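Local atomic coordinates of A197 (Sulfolobus turreted icosahedral virus, PDB entry 2C0N), a protein that adopts the GT-A fold and probably works as a viral glycosyltransferase, moving a sugar from an activated donor to an acceptor. Residues Y54-F59 against F120-R125; E62-I67 against L168-F173; L15-F20 against A58-D63; H172-R177 against R184-Q189. All coordinates share one frame; numbering follows the deposited sequence.

Three of the four contacts are buried, and interaction 4 lies at the surface. Interaction 1 pairs strands 56-60 and 120-124 antiparallel, and interaction 2 pairs strand 64-66 with 162-173 in the same sheet; both combine backbone ladders with side-chain packing, and the Phe120 ring joins them by touching Pro66 and Ala170. Interaction 3 uses the end of strand 56-60 and the loop that leads into interaction 2, but it sets helix against sheet through apolar tips without a hydrogen bond. Interaction 4 carries on from the end of strand 162-173, sharing His172 and Phe173 with interaction 2, and adds salt bridges and a bridging water. Interactions 1, 3 and 4 reach the second subunit; interaction 2 does not.

Interaction 1 (Y54-F59 against F120-R125); sequences YDTLAF and FTFIKR
The Phe59 ring carries Leu57 CD2 over the centre of one face, 3.7 Å above its plane, while Ile123 CD1 comes in obliquely to Phe59 CD2 at 4.1 Å. On the opposite face of the sheet, which carries Thr56, Ala58 and Phe122, the Phe122 ring meets Thr56 CG2 at its edge, and its CD2 lies 3.8 Å from Ala58 CB. The Arg125 guanidinium grips Tyr54 O side-on and exactly in its own plane, with NE at 2.9 Å and NH2 at 3.0 Å from that oxygen; the group also makes a cation-pi contact with Phe48 and bonds to Phe48 O. Between these groups runs an antiparallel ladder in which Leu57 with Ile123 and Phe59 with Thr121 are hydrogen-bonded pairs, ending at a classic beta bulge where Phe120 and Thr121 both face Phe59. In this GT-A sheet, strand 3-8 flanks 56-60 on its other edge, helix 71-80 covers Phe122, and helix 37-50 covers Leu57 and Phe59.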
loop_
_atom_site.group_PDB
_atom_site.type_symbol
_atom_site.label_atom_id
_atom_site.label_comp_id
_atom_site.label_asym_id
_atom_site.label_seq_id
_atom_site.Cartn_x
_atom_site.Cartn_y
_atom_site.Cartn_z
ATOM N N TYR A 54 -14.680 -10.555 14.159
ATOM C CA TYR A 54 -13.773 -9.538 14.661
ATOM C C TYR A 54 -14.364 -8.952 15.918
ATOM O O TYR A 54 -15.540 -8.645 15.955
ATOM C CB TYR A 54 -13.490 -8.493 13.578
ATOM C CG TYR A 54 -12.810 -9.170 12.411
ATOM C CD1 TYR A 54 -13.547 -9.667 11.367
ATOM C CD2 TYR A 54 -11.435 -9.378 12.393
ATOM C CE1 TYR A 54 -12.937 -10.337 10.305
ATOM C CE2 TYR A 54 -10.818 -10.059 11.337
ATOM C CZ TYR A 54 -11.573 -10.527 10.293
ATOM O OH TYR A 54 -10.984 -11.232 9.232
ATOM N N ASP A 55 -13.520 -8.832 16.940
ATOM C CA ASP A 55 -13.923 -8.455 18.299
ATOM C C ASP A 55 -13.660 -6.983 18.529
ATOM O O ASP A 55 -14.247 -6.378 19.421
ATOM C CB ASP A 55 -13.068 -9.182 19.341
ATOM C CG ASP A 55 -13.135 -10.686 19.224
ATOM O OD1 ASP A 55 -14.247 -11.228 19.137
ATOM O OD2 ASP A 55 -12.058 -11.312 19.230
ATOM N N THR A 56 -12.685 -6.449 17.794
ATOM C CA THR A 56 -12.163 -5.128 18.026
ATOM C C THR A 56 -12.028 -4.397 16.699
ATOM O O THR A 56 -11.498 -4.930 15.738
ATOM C CB THR A 56 -10.809 -5.213 18.779
ATOM O OG1 THR A 56 -11.027 -5.876 20.044
ATOM C CG2 THR A 56 -10.235 -3.840 19.040
ATOM N N LEU A 57 -12.537 -3.183 16.666
ATOM C CA LEU A 57 -12.356 -2.284 15.531
ATOM C C LEU A 57 -11.207 -1.381 15.915
ATOM O O LEU A 57 -11.319 -0.630 16.895
ATOM C CB LEU A 57 -13.618 -1.454 15.314
ATOM C CG LEU A 57 -13.783 -0.736 13.959
ATOM C CD1 LEU A 57 -15.159 -0.157 13.829
ATOM C CD2 LEU A 57 -12.793 0.360 13.825
ATOM N N ALA A 58 -10.121 -1.451 15.148
ATOM C CA ALA A 58 -8.988 -0.553 15.345
ATOM C C ALA A 58 -9.011 0.474 14.234
ATOM O O ALA A 58 -8.973 0.093 13.054
ATOM C CB ALA A 58 -7.702 -1.318 15.310
ATOM N N PHE A 59 -9.117 1.766 14.583
ATOM C CA PHE A 59 -8.881 2.849 13.599
ATOM C C PHE A 59 -7.410 3.242 13.622
ATOM O O PHE A 59 -6.841 3.473 14.711
ATOM C CB PHE A 59 -9.696 4.081 13.973
ATOM C CG PHE A 59 -11.122 4.010 13.556
ATOM C CD1 PHE A 59 -11.458 3.805 12.241
ATOM C CD2 PHE A 59 -12.127 4.216 14.478
ATOM C CE1 PHE A 59 -12.785 3.796 11.827
ATOM C CE2 PHE A 59 -13.463 4.179 14.056
ATOM C CZ PHE A 59 -13.768 3.970 12.751
ATOM N N PHE A 120 -5.454 6.080 16.202
ATOM C CA PHE A 120 -4.691 4.948 16.732
ATOM C C PHE A 120 -5.456 4.440 17.916
ATOM O O PHE A 120 -5.104 4.684 19.089
ATOM C CB PHE A 120 -3.285 5.416 17.141
ATOM C CG PHE A 120 -2.337 4.306 17.534
ATOM C CD1 PHE A 120 -2.588 2.986 17.236
ATOM C CD2 PHE A 120 -1.169 4.623 18.188
ATOM C CE1 PHE A 120 -1.684 1.992 17.609
ATOM C CE2 PHE A 120 -0.274 3.637 18.571
ATOM C CZ PHE A 120 -0.535 2.320 18.246
ATOM N N THR A 121 -6.547 3.747 17.634
ATOM C CA THR A 121 -7.602 3.636 18.614
ATOM C C THR A 121 -8.306 2.303 18.446
ATOM O O THR A 121 -8.730 1.969 17.350
ATOM C CB THR A 121 -8.626 4.751 18.406
ATOM O OG1 THR A 121 -7.965 6.014 18.265
ATOM C CG2 THR A 121 -9.604 4.818 19.532
ATOM N N PHE A 122 -8.471 1.562 19.542
ATOM C CA PHE A 122 -9.071 0.257 19.537
ATOM C C PHE A 122 -10.407 0.358 20.246
ATOM O O PHE A 122 -10.471 0.872 21.347
ATOM C CB PHE A 122 -8.164 -0.721 20.292
ATOM C CG PHE A 122 -6.793 -0.890 19.668
ATOM C CD1 PHE A 122 -5.800 0.056 19.881
ATOM C CD2 PHE A 122 -6.523 -1.961 18.845
ATOM C CE1 PHE A 122 -4.548 -0.066 19.296
ATOM C CE2 PHE A 122 -5.295 -2.088 18.246
ATOM C CZ PHE A 122 -4.292 -1.130 18.479
ATOM N N ILE A 123 -11.468 -0.143 19.607
ATOM C CA ILE A 123 -12.804 -0.027 20.168
ATOM C C ILE A 123 -13.459 -1.401 20.209
ATOM O O ILE A 123 -13.547 -2.090 19.218
ATOM C CB ILE A 123 -13.695 0.941 19.368
ATOM C CG1 ILE A 123 -12.931 2.230 19.017
ATOM C CG2 ILE A 123 -14.973 1.170 20.113
ATOM C CD1 ILE A 123 -13.733 3.208 18.164
ATOM N N LYS A 124 -13.970 -1.782 21.369
ATOM C CA LYS A 124 -14.538 -3.123 21.462
ATOM C C LYS A 124 -15.961 -3.245 20.902
ATOM O O LYS A 124 -16.797 -2.324 21.017
ATOM C CB LYS A 124 -14.457 -3.664 22.894
ATOM C CG LYS A 124 -15.391 -3.114 23.911
ATOM C CD LYS A 124 -15.119 -3.794 25.254
ATOM C CE LYS A 124 -15.985 -3.318 26.380
ATOM N NZ LYS A 124 -15.521 -3.782 27.740
ATOM N N ARG A 125 -16.245 -4.418 20.361
ATOM C CA ARG A 125 -17.535 -4.685 19.777
ATOM C C ARG A 125 -18.706 -4.432 20.720
ATOM O O ARG A 125 -19.718 -3.863 20.324
ATOM C CB ARG A 125 -17.578 -6.125 19.316
ATOM C CG ARG A 125 -18.938 -6.548 18.795
ATOM C CD ARG A 125 -18.851 -7.904 18.175
ATOM N NE ARG A 125 -18.151 -7.892 16.884
ATOM C CZ ARG A 125 -18.681 -7.502 15.723
ATOM N NH1 ARG A 125 -19.917 -7.040 15.659
ATOM N NH2 ARG A 125 -17.958 -7.555 14.611
#

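Interaction 2 (E62-I67 against L168-F173)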
loop_
_atom_site.group_PDB
_atom_site.type_symbol
_atom_site.label_atom_id
_atom_site.label_comp_id
_atom_site.label_asym_id
_atom_site.label_seq_id
_atom_site.Cartn_x
_atom_site.Cartn_y
_atom_site.Cartn_z
ATOM N N GLU A 62 -4.001 6.705 8.007
ATOM C CA GLU A 62 -3.016 6.256 7.020
ATOM C C GLU A 62 -1.616 6.880 7.229
ATOM O O GLU A 62 -0.624 6.397 6.693
ATOM C CB GLU A 62 -3.543 6.526 5.625
ATOM C CG GLU A 62 -2.617 6.134 4.479
ATOM C CD GLU A 62 -1.608 7.210 4.106
ATOM O OE1 GLU A 62 -1.877 8.402 4.407
ATOM O OE2 GLU A 62 -0.536 6.879 3.533
ATOM N N ASP A 63 -1.536 7.977 7.980
ATOM C CA ASP A 63 -0.231 8.559 8.307
ATOM C C ASP A 63 0.272 8.215 9.714
ATOM O O ASP A 63 1.212 8.815 10.197
ATOM C CB ASP A 63 -0.224 10.085 8.077
ATOM C CG ASP A 63 -1.353 10.811 8.750
ATOM O OD1 ASP A 63 -2.077 10.179 9.536
ATOM O OD2 ASP A 63 -1.516 12.059 8.453
ATOM N N VAL A 64 -0.359 7.245 10.358
ATOM C CA VAL A 64 0.057 6.810 11.680
ATOM C C VAL A 64 0.596 5.371 11.587
ATOM O O VAL A 64 -0.089 4.482 11.100
ATOM C CB VAL A 64 -1.123 6.929 12.682
ATOM C CG1 VAL A 64 -0.744 6.322 14.035
ATOM C CG2 VAL A 64 -1.569 8.387 12.841
ATOM N N VAL A 65 1.842 5.161 12.022
ATOM C CA VAL A 65 2.514 3.881 11.880
ATOM C C VAL A 65 2.975 3.395 13.231
ATOM O O VAL A 65 3.931 3.928 13.793
ATOM C CB VAL A 65 3.737 3.953 10.924
ATOM C CG1 VAL A 65 4.397 2.581 10.797
ATOM C CG2 VAL A 65 3.312 4.425 9.576
ATOM N N PRO A 66 2.278 2.392 13.781
ATOM C CA PRO A 66 2.655 1.907 15.085
ATOM C C PRO A 66 4.061 1.378 15.181
ATOM O O PRO A 66 4.580 0.718 14.245
ATOM C CB PRO A 66 1.598 0.832 15.372
ATOM C CG PRO A 66 0.433 1.249 14.514
ATOM C CD PRO A 66 1.054 1.730 13.296
ATOM N N ILE A 67 4.687 1.682 16.314
ATOM C CA ILE A 67 6.014 1.175 16.605
ATOM C C ILE A 67 5.890 -0.175 17.275
ATOM O O ILE A 67 6.580 -1.133 16.908
ATOM C CB ILE A 67 6.768 2.043 17.592
ATOM C CG1 ILE A 67 7.040 3.414 16.995
ATOM C CG2 ILE A 67 8.033 1.341 17.955
ATOM C CD1 ILE A 67 7.818 4.346 17.960
ATOM N N LEU A 168 1.480 1.881 23.644
ATOM C CA LEU A 168 1.016 2.025 22.275
ATOM C C LEU A 168 1.577 3.301 21.742
ATOM O O LEU A 168 1.112 4.383 22.109
ATOM C CB LEU A 168 -0.503 2.119 22.232
ATOM C CG LEU A 168 -1.290 0.850 22.482
ATOM C CD1 LEU A 168 -2.789 1.181 22.468
ATOM C CD2 LEU A 168 -0.966 -0.237 21.488
ATOM N N LYS A 169 2.588 3.182 20.887
ATOM C CA LYS A 169 3.281 4.335 20.334
ATOM C C LYS A 169 3.382 4.184 18.839
ATOM O O LYS A 169 3.511 3.047 18.343
ATOM C CB LYS A 169 4.694 4.463 20.934
ATOM C CG LYS A 169 4.671 4.883 22.398
ATOM C CD LYS A 169 6.071 5.038 22.992
ATOM C CE LYS A 169 6.042 5.171 24.466
ATOM N NZ LYS A 169 7.283 5.750 25.032
ATOM N N ALA A 170 3.316 5.323 18.147
ATOM C CA ALA A 170 3.378 5.357 16.687
ATOM C C ALA A 170 4.117 6.584 16.172
ATOM O O ALA A 170 4.097 7.644 16.814
ATOM C CB ALA A 170 1.944 5.355 16.137
ATOM N N TYR A 171 4.683 6.471 14.966
ATOM C CA TYR A 171 5.153 7.639 14.222
ATOM C C TYR A 171 3.969 8.291 13.516
ATOM O O TYR A 171 3.043 7.590 13.086
ATOM C CB TYR A 171 6.161 7.210 13.153
ATOM C CG TYR A 171 7.320 6.464 13.722
ATOM C CD1 TYR A 171 8.226 7.079 14.570
ATOM C CD2 TYR A 171 7.465 5.110 13.471
ATOM C CE1 TYR A 171 9.285 6.374 15.101
ATOM C CE2 TYR A 171 8.489 4.398 13.997
ATOM C CZ TYR A 171 9.397 5.014 14.812
ATOM O OH TYR A 171 10.375 4.213 15.302
ATOM N N HIS A 172 4.057 9.617 13.311
ATOM C CA HIS A 172 3.039 10.373 12.605
ATOM C C HIS A 172 3.740 10.993 11.410
ATOM O O HIS A 172 4.476 11.944 11.540
ATOM C CB HIS A 172 2.438 11.453 13.535
ATOM C CG HIS A 172 1.088 11.939 13.129
ATOM N ND1 HIS A 172 0.321 11.330 12.154
ATOM C CD2 HIS A 172 0.367 12.993 13.572
ATOM C CE1 HIS A 172 -0.804 12.012 12.006
ATOM N NE2 HIS A 172 -0.813 13.006 12.875
ATOM N N PHE A 173 3.552 10.377 10.263
ATOM C CA PHE A 173 4.241 10.774 9.062
ATOM C C PHE A 173 3.722 12.043 8.466
ATOM O O PHE A 173 2.510 12.279 8.421
ATOM C CB PHE A 173 4.184 9.627 8.038
ATOM C CG PHE A 173 5.219 8.618 8.276
ATOM C CD1 PHE A 173 5.048 7.612 9.230
ATOM C CD2 PHE A 173 6.430 8.717 7.636
ATOM C CE1 PHE A 173 6.067 6.698 9.504
ATOM C CE2 PHE A 173 7.468 7.817 7.913
ATOM C CZ PHE A 173 7.281 6.787 8.868
#
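Asp61, Glu62 and Asp63 fit the DXD signature of GT-A glycosyltransferases, which in relatives takes part in binding the metal and the sugar nucleotide; this contact ties the end of that motif to strand 162-173. Strand 64-66 leaves the motif and runs antiparallel to 168-173. Asp63 O accepts Phe173 N at 2.8 Å and, in a weak but nearly straight bond (171°), His172 ND1, so one carbonyl receives both the strand N-H and, weakly, the imidazole. The Asp63 carboxylate lies alongside that ring with the two planes 84° apart, OD1 3.3 Å from His172 CE1, while OD2 is salt-bridged to Lys92. Val65 and Tyr171 form the hydrogen-bonded pair, and Ile67 N reaches Lys169 O at 2.7 Å on a lone pair. On the side of the sheet with Val64 and His172, Val64 CG1 packs on Ala170 CB at 3.5 Å. On the other, Val65 CG2 is 3.6 Å from Phe173 CE1, under helix 15-23, which also touches Val65. At the corner of the chain Ile67 lies across the Tyr171 ring, its CG1 3.8 Å from the ring centroid in a CH-pi contact over one face.

Interaction 3 (L15-F20 against A58-D63)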
loop_
_atom_site.group_PDB
_atom_site.type_symbol
_atom_site.label_atom_id
_atom_site.label_comp_id
_atom_site.label_asym_id
_atom_site.label_seq_id
_atom_site.Cartn_x
_atom_site.Cartn_y
_atom_site.Cartn_z
ATOM N N LEU A 15 4.613 3.899 2.228
ATOM C CA LEU A 15 5.377 2.671 2.389
ATOM C C LEU A 15 5.558 2.239 3.827
ATOM O O LEU A 15 5.447 1.040 4.143
ATOM C CB LEU A 15 6.736 2.794 1.684
ATOM C CG LEU A 15 6.812 2.102 0.309
ATOM C CD1 LEU A 15 5.761 2.594 -0.689
ATOM C CD2 LEU A 15 8.232 2.192 -0.236
ATOM N N PRO A 16 5.921 3.169 4.692
ATOM C CA PRO A 16 6.093 2.744 6.103
ATOM C C PRO A 16 4.856 2.072 6.706
ATOM O O PRO A 16 5.012 1.153 7.513
ATOM C CB PRO A 16 6.468 4.053 6.805
ATOM C CG PRO A 16 7.064 4.890 5.686
ATOM C CD PRO A 16 6.295 4.584 4.495
ATOM N N LEU A 17 3.647 2.490 6.333
ATOM C CA LEU A 17 2.432 1.799 6.791
ATOM C C LEU A 17 2.240 0.433 6.114
ATOM O O LEU A 17 1.924 -0.532 6.783
ATOM C CB LEU A 17 1.180 2.700 6.698
ATOM C CG LEU A 17 -0.131 2.051 7.168
ATOM C CD1 LEU A 17 -0.057 1.770 8.569
ATOM C CD2 LEU A 17 -1.251 2.976 6.874
ATOM N N ILE A 18 2.539 0.315 4.816
ATOM C CA ILE A 18 2.525 -0.971 4.142
ATOM C C ILE A 18 3.421 -1.946 4.857
ATOM O O ILE A 18 3.044 -3.116 5.080
ATOM C CB ILE A 18 2.918 -0.834 2.695
ATOM C CG1 ILE A 18 1.901 0.041 1.996
ATOM C CG2 ILE A 18 2.958 -2.210 1.973
ATOM C CD1 ILE A 18 2.293 0.328 0.603
ATOM N N ASP A 19 4.610 -1.484 5.239
ATOM C CA ASP A 19 5.566 -2.361 5.941
ATOM C C ASP A 19 5.036 -2.862 7.273
ATOM O O ASP A 19 5.158 -4.060 7.591
ATOM C CB ASP A 19 6.901 -1.646 6.120
ATOM C CG ASP A 19 8.053 -2.600 6.243
ATOM O OD1 ASP A 19 8.057 -3.674 5.572
ATOM O OD2 ASP A 19 8.942 -2.281 7.044
ATOM N N PHE A 20 4.427 -1.965 8.041
ATOM C CA PHE A 20 3.787 -2.342 9.281
ATOM C C PHE A 20 2.699 -3.398 9.019
ATOM O O PHE A 20 2.606 -4.404 9.748
ATOM C CB PHE A 20 3.146 -1.109 9.945
ATOM C CG PHE A 20 2.157 -1.455 11.004
ATOM C CD1 PHE A 20 2.593 -1.859 12.250
ATOM C CD2 PHE A 20 0.818 -1.447 10.743
ATOM C CE1 PHE A 20 1.666 -2.165 13.270
ATOM C CE2 PHE A 20 -0.077 -1.737 11.727
ATOM C CZ PHE A 20 0.343 -2.115 12.975
ATOM N N ALA A 58 -10.121 -1.451 15.148
ATOM C CA ALA A 58 -8.988 -0.553 15.345
ATOM C C ALA A 58 -9.011 0.474 14.234
ATOM O O ALA A 58 -8.973 0.093 13.054
ATOM C CB ALA A 58 -7.702 -1.318 15.310
ATOM N N PHE A 59 -9.117 1.766 14.583
ATOM C CA PHE A 59 -8.881 2.849 13.599
ATOM C C PHE A 59 -7.410 3.242 13.622
ATOM O O PHE A 59 -6.841 3.473 14.711
ATOM C CB PHE A 59 -9.696 4.081 13.973
ATOM C CG PHE A 59 -11.122 4.010 13.556
ATOM C CD1 PHE A 59 -11.458 3.805 12.241
ATOM C CD2 PHE A 59 -12.127 4.216 14.478
ATOM C CE1 PHE A 59 -12.785 3.796 11.827
ATOM C CE2 PHE A 59 -13.463 4.179 14.056
ATOM C CZ PHE A 59 -13.768 3.970 12.751
ATOM N N LEU A 60 -6.823 3.308 12.435
ATOM C CA LEU A 60 -5.457 3.711 12.217
ATOM C C LEU A 60 -5.426 4.631 11.037
ATOM O O LEU A 60 -5.787 4.214 9.940
ATOM C CB LEU A 60 -4.559 2.484 11.971
ATOM C CG LEU A 60 -3.041 2.704 11.915
ATOM C CD1 LEU A 60 -2.529 3.212 13.213
ATOM C CD2 LEU A 60 -2.366 1.387 11.564
ATOM N N ASP A 61 -5.071 5.910 11.278
ATOM C CA ASP A 61 -4.978 6.892 10.202
ATOM C C ASP A 61 -3.853 6.437 9.297
ATOM O O ASP A 61 -2.887 5.811 9.746
ATOM C CB ASP A 61 -4.694 8.285 10.739
ATOM C CG ASP A 61 -5.930 8.977 11.286
ATOM O OD1 ASP A 61 -7.077 8.515 11.062
ATOM O OD2 ASP A 61 -5.724 10.005 11.934
ATOM N N GLU A 62 -4.001 6.705 8.007
ATOM C CA GLU A 62 -3.016 6.256 7.020
ATOM C C GLU A 62 -1.616 6.880 7.229
ATOM O O GLU A 62 -0.624 6.397 6.693
ATOM C CB GLU A 62 -3.543 6.526 5.625
ATOM C CG GLU A 62 -2.617 6.134 4.479
ATOM C CD GLU A 62 -1.608 7.210 4.106
ATOM O OE1 GLU A 62 -1.877 8.402 4.407
ATOM O OE2 GLU A 62 -0.536 6.879 3.533
ATOM N N ASP A 63 -1.536 7.977 7.980
ATOM C CA ASP A 63 -0.231 8.559 8.307
ATOM C C ASP A 63 0.272 8.215 9.714
ATOM O O ASP A 63 1.212 8.815 10.197
ATOM C CB ASP A 63 -0.224 10.085 8.077
ATOM C CG ASP A 63 -1.353 10.811 8.750
ATOM O OD1 ASP A 63 -2.077 10.179 9.536
ATOM O OD2 ASP A 63 -1.516 12.059 8.453
#
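Leu17 on helix 15-23 points its side chain at the end of strand 56-60. Its CB lies 4.1 Å from Glu62 O, and CG, anti to the backbone N (chi1 -180°), carries the branch outward. There the two methyls part: CD2 sits 3.5 Å from Glu62 O and 3.7 Å from Glu62 CA, resting on the loop of the presumed DXD motif, whereas CD1 goes to Leu60 CD2 at 3.8 Å, tip to tip. One turn further along, Phe20 takes the same CG-anti placement (chi1 164°) and brings CE2 to 3.9 Å from that same Leu60 CD2, so a single methyl is met by two helix residues. Val65 of strand 64-66 touches both Leu17 and Phe20, extending the apolar patch, while the carboxylate of Glu62 turns to a salt bridge with Arg14. With no hydrogen bond between helix and strand, the contact depends on burial and on the shape fit of methyl groups and a ring, and it sets Leu17 against the loop carrying the presumed DXD motif.

Interaction 4 (H172-R177 against R184-Q189); sequences HFIDER and RKLILQ
A single backbone hydrogen bond spans the two segments, closing the open end of the beta hairpin 178-180/186-188: Gln189 N donates to Arg177 O at 2.8 Å, lying in the carbonyl plane and nearly straight at 166°. Leu188 CA also approaches Arg177 O, at 3.2 Å, in a CA-H...O contact. Beside this bond a water links the two segments, giving one hydrogen to Glu176 O at 2.9 Å and one to Gln189 O at 2.5 Å.

The polar side chains act mainly within the loop. Asp175 OD1 accepts Arg177 N at 2.9 Å in an Asx turn and takes Leu178 N as well, which fixes the bend after strand 162-173. The Arg177 guanidinium, brought round by a bend at chi3 (-67°), pairs through NH2 with Glu176 OE1 at 3.3 Å and with Asp175 OD2 in a longer bridge, while NH1 donates to Met10 O of the second subunit. This charged network therefore lies at the dimer contact.

Apolar contacts are few: Ile174 CD1 meets Leu186 CD1 at 3.5 Å, the two side chains crossing at about a right angle, and the Phe173 ring edge has CZ 4.1 Å from Gln189 CB.

Strand 178-180 lies between 162-173 and 186-188, antiparallel to both; Arg177 leads into it, so the Arg177-Gln189 bond prolongs the hairpin pairing of 178-180 with 186-188.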
loop_
_atom_site.group_PDB
_atom_site.type_symbol
_atom_site.label_atom_id
_atom_site.label_comp_id
_atom_site.label_asym_id
_atom_site.label_seq_id
_atom_site.Cartn_x
_atom_site.Cartn_y
_atom_site.Cartn_z
ATOM N N HIS A 172 4.057 9.617 13.311
ATOM C CA HIS A 172 3.039 10.373 12.605
ATOM C C HIS A 172 3.740 10.993 11.410
ATOM O O HIS A 172 4.476 11.944 11.540
ATOM C CB HIS A 172 2.438 11.453 13.535
ATOM C CG HIS A 172 1.088 11.939 13.129
ATOM N ND1 HIS A 172 0.321 11.330 12.154
ATOM C CD2 HIS A 172 0.367 12.993 13.572
ATOM C CE1 HIS A 172 -0.804 12.012 12.006
ATOM N NE2 HIS A 172 -0.813 13.006 12.875
ATOM N N PHE A 173 3.552 10.377 10.263
ATOM C CA PHE A 173 4.241 10.774 9.062
ATOM C C PHE A 173 3.722 12.043 8.466
ATOM O O PHE A 173 2.510 12.279 8.421
ATOM C CB PHE A 173 4.184 9.627 8.038
ATOM C CG PHE A 173 5.219 8.618 8.276
ATOM C CD1 PHE A 173 5.048 7.612 9.230
ATOM C CD2 PHE A 173 6.430 8.717 7.636
ATOM C CE1 PHE A 173 6.067 6.698 9.504
ATOM C CE2 PHE A 173 7.468 7.817 7.913
ATOM C CZ PHE A 173 7.281 6.787 8.868
ATOM N N ILE A 174 4.663 12.880 8.023
ATOM C CA ILE A 174 4.376 14.162 7.421
ATOM C C ILE A 174 4.354 14.007 5.909
ATOM O O ILE A 174 3.390 14.367 5.250
ATOM C CB ILE A 174 5.374 15.244 7.870
ATOM C CG1 ILE A 174 5.373 15.376 9.402
ATOM C CG2 ILE A 174 5.023 16.583 7.287
ATOM C CD1 ILE A 174 6.653 16.057 9.949
ATOM N N ASP A 175 5.415 13.449 5.364
ATOM C CA ASP A 175 5.401 13.019 3.985
ATOM C C ASP A 175 5.590 11.516 3.977
ATOM O O ASP A 175 5.280 10.859 4.967
ATOM C CB ASP A 175 6.382 13.845 3.122
ATOM C CG ASP A 175 7.834 13.602 3.442
ATOM O OD1 ASP A 175 8.089 12.733 4.267
ATOM O OD2 ASP A 175 8.741 14.261 2.842
ATOM N N GLU A 176 6.057 10.956 2.866
ATOM C CA GLU A 176 6.201 9.516 2.768
ATOM C C GLU A 176 7.348 8.968 3.599
ATOM O O GLU A 176 7.396 7.759 3.824
ATOM C CB GLU A 176 6.394 9.123 1.315
ATOM C CG GLU A 176 5.233 9.473 0.449
ATOM C CD GLU A 176 5.218 10.889 -0.109
ATOM O OE1 GLU A 176 6.044 11.753 0.238
ATOM O OE2 GLU A 176 4.348 11.128 -0.958
ATOM N N ARG A 177 8.252 9.846 4.056
ATOM C CA ARG A 177 9.510 9.420 4.687
ATOM C C ARG A 177 9.791 10.048 6.053
ATOM O O ARG A 177 10.443 9.405 6.909
ATOM C CB ARG A 177 10.702 9.769 3.763
ATOM C CG ARG A 177 10.754 8.985 2.500
ATOM C CD ARG A 177 11.611 9.683 1.369
ATOM N NE ARG A 177 10.898 10.867 1.001
ATOM C CZ ARG A 177 9.908 10.942 0.145
ATOM N NH1 ARG A 177 9.517 9.894 -0.620
ATOM N NH2 ARG A 177 9.311 12.113 0.006
ATOM N N ARG A 184 9.037 13.269 20.197
ATOM C CA ARG A 184 8.949 14.625 19.644
ATOM C C ARG A 184 10.162 15.010 18.813
ATOM O O ARG A 184 10.616 16.146 18.859
ATOM C CB ARG A 184 8.749 15.653 20.752
ATOM C CG ARG A 184 7.532 15.429 21.564
ATOM C CD ARG A 184 7.427 16.452 22.641
ATOM N NE ARG A 184 8.396 16.161 23.695
ATOM C CZ ARG A 184 8.139 15.462 24.800
ATOM N NH1 ARG A 184 6.917 14.995 25.050
ATOM N NH2 ARG A 184 9.110 15.265 25.692
ATOM N N LYS A 185 10.717 14.050 18.100
ATOM C CA LYS A 185 11.825 14.299 17.221
ATOM C C LYS A 185 11.353 13.964 15.835
ATOM O O LYS A 185 10.365 13.289 15.656
ATOM C CB LYS A 185 13.015 13.426 17.648
ATOM C CG LYS A 185 13.564 13.781 19.062
ATOM C CD LYS A 185 15.000 14.314 19.083
ATOM C CE LYS A 185 15.110 15.824 18.802
ATOM N NZ LYS A 185 14.691 16.700 19.930
ATOM N N LEU A 186 12.045 14.457 14.839
ATOM C CA LEU A 186 11.740 14.064 13.465
ATOM C C LEU A 186 12.612 12.870 13.072
ATOM O O LEU A 186 13.818 12.880 13.331
ATOM C CB LEU A 186 12.050 15.247 12.574
ATOM C CG LEU A 186 11.373 15.470 11.242
ATOM C CD1 LEU A 186 9.854 15.547 11.396
ATOM C CD2 LEU A 186 11.959 16.790 10.698
ATOM N N ILE A 187 12.026 11.861 12.459
ATOM C CA ILE A 187 12.782 10.683 12.019
ATOM C C ILE A 187 12.533 10.517 10.542
ATOM O O ILE A 187 11.606 11.099 10.009
ATOM C CB ILE A 187 12.397 9.407 12.808
ATOM C CG1 ILE A 187 10.931 9.024 12.632
ATOM C CG2 ILE A 187 12.764 9.606 14.239
ATOM C CD1 ILE A 187 10.652 8.183 11.405
ATOM N N LEU A 188 13.386 9.750 9.886
ATOM C CA LEU A 188 13.287 9.492 8.457
ATOM C C LEU A 188 13.322 7.974 8.226
ATOM O O LEU A 188 14.235 7.313 8.677
ATOM C CB LEU A 188 14.445 10.186 7.774
ATOM C CG LEU A 188 14.426 10.473 6.276
ATOM C CD1 LEU A 188 15.491 11.473 5.941
ATOM C CD2 LEU A 188 14.776 9.203 5.591
ATOM N N GLN A 189 12.346 7.459 7.495
ATOM C CA GLN A 189 12.261 6.063 7.147
ATOM C C GLN A 189 12.192 5.962 5.639
ATOM O O GLN A 189 11.188 6.320 5.051
ATOM C CB GLN A 189 11.013 5.453 7.816
ATOM C CG GLN A 189 10.792 4.003 7.485
ATOM C CD GLN A 189 12.000 3.147 7.657
ATOM O OE1 GLN A 189 12.742 2.863 6.689
ATOM N NE2 GLN A 189 12.212 2.684 8.886
HETATM O O HOH W 1 9.339 5.650 3.567
#